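Local coordinates for F420-reducing hydrogenase, subunit beta (Methanothermobacter marburgensis, PDB 4OMF), which carries the flavin and an iron-sulfur cluster of the F420-reducing hydrogenase and probably passes electrons from hydrogen oxidation to coenzyme F420, at residues V2-I9 and L251-K262. Sequence-based numbering, arbitrary orientation.
With SF4 (iron/sulfur cluster), chain N.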
ATOM      1  N   VAL C   2       7.905  34.298 -26.347  1.00 34.79           N
ATOM      2  CA  VAL C   2       7.019  33.177 -26.045  1.00 32.14           C
ATOM      3  C   VAL C   2       7.619  31.861 -26.506  1.00 28.85           C
ATOM      4  O   VAL C   2       6.982  30.833 -26.418  1.00 31.58           O
ATOM      5  CB  VAL C   2       5.631  33.331 -26.721  1.00 48.46           C
ATOM      6  CG1 VAL C   2       4.925  34.585 -26.232  1.00 51.21           C
ATOM      7  CG2 VAL C   2       5.773  33.343 -28.250  1.00 41.90           C
ATOM      8  N   LEU C   3       8.846  31.913 -27.009  1.00 29.30           N
ATOM      9  CA  LEU C   3       9.497  30.742 -27.572  1.00 25.74           C
ATOM     10  C   LEU C   3      10.632  30.252 -26.688  1.00 30.11           C
ATOM     11  O   LEU C   3      11.327  29.316 -27.045  1.00 26.56           O
ATOM     12  CB  LEU C   3      10.030  31.039 -28.981  1.00 29.92           C
ATOM     13  CG  LEU C   3       9.026  31.182 -30.140  1.00 31.58           C
ATOM     14  CD1 LEU C   3       9.753  31.284 -31.474  1.00 32.82           C
ATOM     15  CD2 LEU C   3       8.037  30.013 -30.168  1.00 34.21           C
ATOM     16  N   GLY C   4      10.813  30.877 -25.530  1.00 27.06           N
ATOM     17  CA  GLY C   4      11.900  30.506 -24.654  1.00 27.36           C
ATOM     18  C   GLY C   4      13.221  31.045 -25.176  1.00 28.01           C
ATOM     19  O   GLY C   4      13.260  31.816 -26.134  1.00 30.02           O
ATOM     20  N   THR C   5      14.304  30.636 -24.528  1.00 22.53           N
ATOM     21  CA  THR C   5      15.634  31.101 -24.867  1.00 27.13           C
ATOM     22  C   THR C   5      16.162  30.236 -25.997  1.00 27.51           C
ATOM     23  O   THR C   5      16.057  29.004 -25.926  1.00 22.47           O
ATOM     24  CB  THR C   5      16.556  31.031 -23.643  1.00 28.77           C
ATOM     25  OG1 THR C   5      16.002  31.844 -22.599  1.00 30.21           O
ATOM     26  CG2 THR C   5      17.962  31.511 -23.984  1.00 26.74           C
ATOM     27  N   TYR C   6      16.689  30.860 -27.053  1.00 29.26           N
ATOM     28  CA  TYR C   6      17.270  30.075 -28.150  1.00 31.47           C
ATOM     29  C   TYR C   6      18.442  30.766 -28.840  1.00 26.82           C
ATOM     30  O   TYR C   6      18.648  31.965 -28.687  1.00 27.70           O
ATOM     31  CB  TYR C   6      16.210  29.734 -29.200  1.00 26.07           C
ATOM     32  CG  TYR C   6      15.525  30.927 -29.819  1.00 29.76           C
ATOM     33  CD1 TYR C   6      14.303  31.386 -29.326  1.00 32.37           C
ATOM     34  CD2 TYR C   6      16.081  31.584 -30.904  1.00 29.69           C
ATOM     35  CE1 TYR C   6      13.665  32.476 -29.892  1.00 33.25           C
ATOM     36  CE2 TYR C   6      15.453  32.694 -31.471  1.00 34.79           C
ATOM     37  CZ  TYR C   6      14.246  33.126 -30.959  1.00 37.26           C
ATOM     38  OH  TYR C   6      13.614  34.202 -31.518  1.00 41.33           O
ATOM     39  N   LYS C   7      19.189  29.997 -29.621  1.00 32.47           N
ATOM     40  CA  LYS C   7      20.354  30.527 -30.327  1.00 33.87           C
ATOM     41  C   LYS C   7      20.031  30.770 -31.786  1.00 32.60           C
ATOM     42  O   LYS C   7      20.388  31.803 -32.358  1.00 30.10           O
ATOM     43  CB  LYS C   7      21.539  29.567 -30.196  1.00 35.60           C
ATOM     44  CG  LYS C   7      22.152  29.528 -28.798  1.00 38.49           C
ATOM     45  CD  LYS C   7      23.332  28.567 -28.713  1.00 33.57           C
ATOM     46  CE  LYS C   7      23.810  28.417 -27.275  1.00 36.85           C
ATOM     47  NZ  LYS C   7      24.394  29.667 -26.739  1.00 42.79           N
ATOM     48  N   GLU C   8      19.340  29.815 -32.396  1.00 28.83           N
ATOM     49  CA  GLU C   8      18.959  29.954 -33.798  1.00 28.28           C
ATOM     50  C   GLU C   8      17.694  29.163 -34.100  1.00 28.55           C
ATOM     51  O   GLU C   8      17.446  28.143 -33.474  1.00 24.90           O
ATOM     52  CB  GLU C   8      20.097  29.491 -34.709  1.00 32.85           C
ATOM     53  CG  GLU C   8      19.864  29.866 -36.171  1.00 43.78           C
ATOM     54  CD  GLU C   8      21.105  29.711 -37.026  1.00 48.34           C
ATOM     55  OE1 GLU C   8      22.168  29.374 -36.468  1.00 45.19           O
ATOM     56  OE2 GLU C   8      21.012  29.932 -38.255  1.00 54.04           O
ATOM     57  N   ILE C   9      16.893  29.659 -35.043  1.00 29.45           N
ATOM     58  CA  ILE C   9      15.727  28.938 -35.543  1.00 23.26           C
ATOM     59  C   ILE C   9      15.833  28.794 -37.060  1.00 24.58           C
ATOM     60  O   ILE C   9      16.024  29.790 -37.765  1.00 26.67           O
ATOM     61  CB  ILE C   9      14.408  29.659 -35.201  1.00 29.49           C
ATOM     62  CG1 ILE C   9      14.292  29.855 -33.681  1.00 28.50           C
ATOM     63  CG2 ILE C   9      13.225  28.873 -35.759  1.00 23.71           C
ATOM     64  CD1 ILE C   9      13.006  30.547 -33.248  1.00 29.60           C
ATOM     65  N   LEU C 251       7.586  31.774 -38.685  1.00 33.15           N
ATOM     66  CA  LEU C 251       7.637  31.944 -37.238  1.00 36.92           C
ATOM     67  C   LEU C 251       6.367  32.555 -36.634  1.00 37.86           C
ATOM     68  O   LEU C 251       6.064  32.335 -35.458  1.00 40.52           O
ATOM     69  CB  LEU C 251       8.849  32.811 -36.881  1.00 37.74           C
ATOM     70  CG  LEU C 251       9.450  32.688 -35.484  1.00 38.85           C
ATOM     71  CD1 LEU C 251       9.763  31.229 -35.163  1.00 40.77           C
ATOM     72  CD2 LEU C 251      10.708  33.553 -35.376  1.00 36.73           C
ATOM     73  N   GLY C 252       5.633  33.323 -37.431  1.00 34.49           N
ATOM     74  CA  GLY C 252       4.420  33.967 -36.954  1.00 33.96           C
ATOM     75  C   GLY C 252       3.398  32.966 -36.434  1.00 34.93           C
ATOM     76  O   GLY C 252       2.733  33.197 -35.416  1.00 30.01           O
ATOM     77  N   LEU C 253       3.266  31.842 -37.130  1.00 30.06           N
ATOM     78  CA  LEU C 253       2.280  30.845 -36.733  1.00 28.42           C
ATOM     79  C   LEU C 253       2.744  30.140 -35.464  1.00 28.64           C
ATOM     80  O   LEU C 253       1.949  29.877 -34.574  1.00 25.55           O
ATOM     81  CB  LEU C 253       2.039  29.830 -37.855  1.00 29.90           C
ATOM     82  CG  LEU C 253       1.126  28.646 -37.528  1.00 31.06           C
ATOM     83  CD1 LEU C 253      -0.270  29.112 -37.089  1.00 29.31           C
ATOM     84  CD2 LEU C 253       1.035  27.660 -38.697  1.00 33.89           C
ATOM     85  N   LEU C 254       4.040  29.856 -35.388  1.00 31.93           N
ATOM     86  CA  LEU C 254       4.613  29.224 -34.205  1.00 29.31           C
ATOM     87  C   LEU C 254       4.390  30.116 -32.983  1.00 29.14           C
ATOM     88  O   LEU C 254       3.936  29.657 -31.939  1.00 28.85           O
ATOM     89  CB  LEU C 254       6.109  28.939 -34.410  1.00 28.10           C
ATOM     90  CG  LEU C 254       6.795  28.066 -33.354  1.00 27.03           C
ATOM     91  CD1 LEU C 254       6.080  26.731 -33.178  1.00 28.35           C
ATOM     92  CD2 LEU C 254       8.255  27.834 -33.713  1.00 26.68           C
ATOM     93  N   GLU C 255       4.704  31.401 -33.118  1.00 26.88           N
ATOM     94  CA  GLU C 255       4.530  32.324 -32.004  1.00 28.65           C
ATOM     95  C   GLU C 255       3.055  32.465 -31.623  1.00 30.40           C
ATOM     96  O   GLU C 255       2.728  32.617 -30.450  1.00 28.45           O
ATOM     97  CB  GLU C 255       5.124  33.686 -32.347  1.00 28.78           C
ATOM     98  CG  GLU C 255       6.642  33.629 -32.534  1.00 29.30           C
ATOM     99  CD  GLU C 255       7.223  34.901 -33.147  1.00 38.64           C
ATOM    100  OE1 GLU C 255       6.501  35.607 -33.884  1.00 44.25           O
ATOM    101  OE2 GLU C 255       8.411  35.185 -32.896  1.00 39.35           O
ATOM    102  N   LYS C 256       2.164  32.394 -32.610  1.00 28.75           N
ATOM    103  CA  LYS C 256       0.741  32.521 -32.313  1.00 29.76           C
ATOM    104  C   LYS C 256       0.295  31.363 -31.428  1.00 30.34           C
ATOM    105  O   LYS C 256      -0.309  31.566 -30.380  1.00 30.64           O
ATOM    106  CB  LYS C 256      -0.101  32.541 -33.579  1.00 28.29           C
ATOM    107  CG  LYS C 256      -1.565  32.902 -33.308  1.00 37.76           C
ATOM    108  CD  LYS C 256      -2.519  32.164 -34.232  1.00 44.58           C
ATOM    109  CE  LYS C 256      -2.220  32.448 -35.694  1.00 49.41           C
ATOM    110  NZ  LYS C 256      -2.999  31.540 -36.591  1.00 53.23           N
ATOM    111  N   LEU C 257       0.609  30.150 -31.860  1.00 26.45           N
ATOM    112  CA  LEU C 257       0.197  28.952 -31.116  1.00 27.86           C
ATOM    113  C   LEU C 257       0.831  28.891 -29.715  1.00 25.66           C
ATOM    114  O   LEU C 257       0.150  28.547 -28.752  1.00 25.80           O
ATOM    115  CB  LEU C 257       0.529  27.691 -31.920  1.00 27.49           C
ATOM    116  CG  LEU C 257      -0.232  27.614 -33.259  1.00 33.45           C
ATOM    117  CD1 LEU C 257       0.084  26.345 -34.018  1.00 35.15           C
ATOM    118  CD2 LEU C 257      -1.725  27.713 -33.033  1.00 39.25           C
ATOM    119  N   ALA C 258       2.109  29.249 -29.608  1.00 27.33           N
ATOM    120  CA  ALA C 258       2.796  29.284 -28.315  1.00 26.38           C
ATOM    121  C   ALA C 258       2.119  30.275 -27.350  1.00 26.35           C
ATOM    122  O   ALA C 258       1.964  29.991 -26.157  1.00 25.65           O
ATOM    123  CB  ALA C 258       4.306  29.649 -28.508  1.00 20.39           C
ATOM    124  N   ALA C 259       1.703  31.425 -27.874  1.00 27.22           N
ATOM    125  CA  ALA C 259       1.019  32.429 -27.058  1.00 25.05           C
ATOM    126  C   ALA C 259      -0.397  31.988 -26.703  1.00 27.77           C
ATOM    127  O   ALA C 259      -0.858  32.239 -25.588  1.00 29.08           O
ATOM    128  CB  ALA C 259       0.989  33.794 -27.777  1.00 28.76           C
ATOM    129  N   GLN C 260      -1.092  31.348 -27.650  1.00 26.57           N
ATOM    130  CA  GLN C 260      -2.405  30.764 -27.363  1.00 27.67           C
ATOM    131  C   GLN C 260      -2.290  29.760 -26.219  1.00 26.76           C
ATOM    132  O   GLN C 260      -3.123  29.752 -25.311  1.00 26.42           O
ATOM    133  CB  GLN C 260      -3.011  30.066 -28.592  1.00 31.31           C
ATOM    134  CG  GLN C 260      -3.545  31.019 -29.666  1.00 39.89           C
ATOM    135  CD  GLN C 260      -4.216  30.291 -30.815  1.00 42.11           C
ATOM    136  OE1 GLN C 260      -4.285  29.069 -30.830  1.00 44.46           O
ATOM    137  NE2 GLN C 260      -4.730  31.047 -31.779  1.00 49.59           N
ATOM    138  N   LYS C 261      -1.266  28.914 -26.266  1.00 22.45           N
ATOM    139  CA  LYS C 261      -1.158  27.850 -25.254  1.00 21.09           C
ATOM    140  C   LYS C 261      -0.935  28.467 -23.879  1.00 24.16           C
ATOM    141  O   LYS C 261      -1.537  28.043 -22.893  1.00 24.38           O
ATOM    142  CB  LYS C 261      -0.042  26.867 -25.582  1.00 25.71           C
ATOM    143  CG  LYS C 261      -0.033  25.628 -24.676  1.00 22.07           C
ATOM    144  CD  LYS C 261       1.115  24.699 -25.019  1.00 17.22           C
ATOM    145  CE  LYS C 261       0.992  23.400 -24.187  1.00 16.69           C
ATOM    146  NZ  LYS C 261       2.094  22.451 -24.478  1.00 17.29           N
ATOM    147  N   LYS C 262      -0.079  29.481 -23.822  1.00 23.98           N
ATOM    148  CA  LYS C 262       0.251  30.113 -22.548  1.00 25.97           C
ATOM    149  C   LYS C 262      -0.946  30.851 -21.955  1.00 24.82           C
ATOM    150  O   LYS C 262      -1.170  30.805 -20.751  1.00 26.09           O
ATOM    151  CB  LYS C 262       1.424  31.076 -22.705  1.00 31.92           C
ATOM    152  CG  LYS C 262       2.763  30.387 -22.847  1.00 37.87           C
ATOM    153  CD  LYS C 262       3.879  31.400 -22.995  1.00 41.36           C
ATOM    154  CE  LYS C 262       5.180  30.730 -23.410  1.00 43.54           C
ATOM    155  NZ  LYS C 262       5.643  29.712 -22.430  1.00 40.91           N
TER
HETATM  156 FE1  SF4 N 401       2.766  17.222 -21.651  1.00 18.03          FE
HETATM  157 FE2  SF4 N 401       2.090  19.769 -21.916  1.00 18.51          FE
HETATM  158 FE3  SF4 N 401       0.190  17.902 -22.087  1.00 18.06          FE
HETATM  159 FE4  SF4 N 401       1.988  18.082 -24.083  1.00 19.02          FE
HETATM  160  S1  SF4 N 401       0.431  19.704 -23.502  1.00 17.99           S
HETATM  161  S2  SF4 N 401       1.324  16.129 -23.016  1.00 17.14           S
HETATM  162  S3  SF4 N 401       3.840  18.776 -22.984  1.00 17.38           S
HETATM  163  S4  SF4 N 401       1.408  18.405 -20.209  1.00 19.33           S
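Leu3 drops its forked end between Leu251, Leu254, Glu255 and Ala258, and forms the buried centre of the apolar packing. Its bond to CB runs along the helix rather than at it, and CG, anti to the carbonyl carbon (chi1 -72°), brings the two methyls back onto it. CD1 meets CD1 of Leu251 at 3.7 Å and also lies against the CG methylene of Glu255, whose aliphatic stem crosses it at about a right angle. CD2 is 3.9 Å from CG of Leu254 and near the methyl of Ala258. A branched leucine suits this spot because each methyl has its own partners; an alanine here would probably leave Leu251 and Leu254 facing a gap, with the amino-terminal segment less firmly seated on the helix. Ile9 extends the apolar seam, its CD1 resting 3.8 Å from CD1 of Leu251 and above the Tyr6 ring, displaced toward its rim.

Val2 is the larger, more exposed part, with CG2 at 4.0 Å from CB of Ala258 and also against the backbone O of Glu255. The small Ala258 and Ala259 let the chain start come near.

Glu255 and Lys262 contribute their carbon chains. CE of Lys262 approaches O of Val2 at 3.5 Å, while NZ turns to a salt bridge with Glu201 and a hydrogen bond to O of Lys196. Lys261, fully extended, makes no contact with 2-9 and belongs to the cluster pocket: NZ comes within 3.4 Å of S1 and is hydrogen-bonded to the carbonyl O atoms of Cys134 and Asp197.

The contact thus lays the lead-in to strand 8-14, between 217-221 and 239-243 in the mixed sheet, along the first turns of helix 251-275, where Leu254 also packs on Tyr198 and Val199, about 6 Å from the bound FAD.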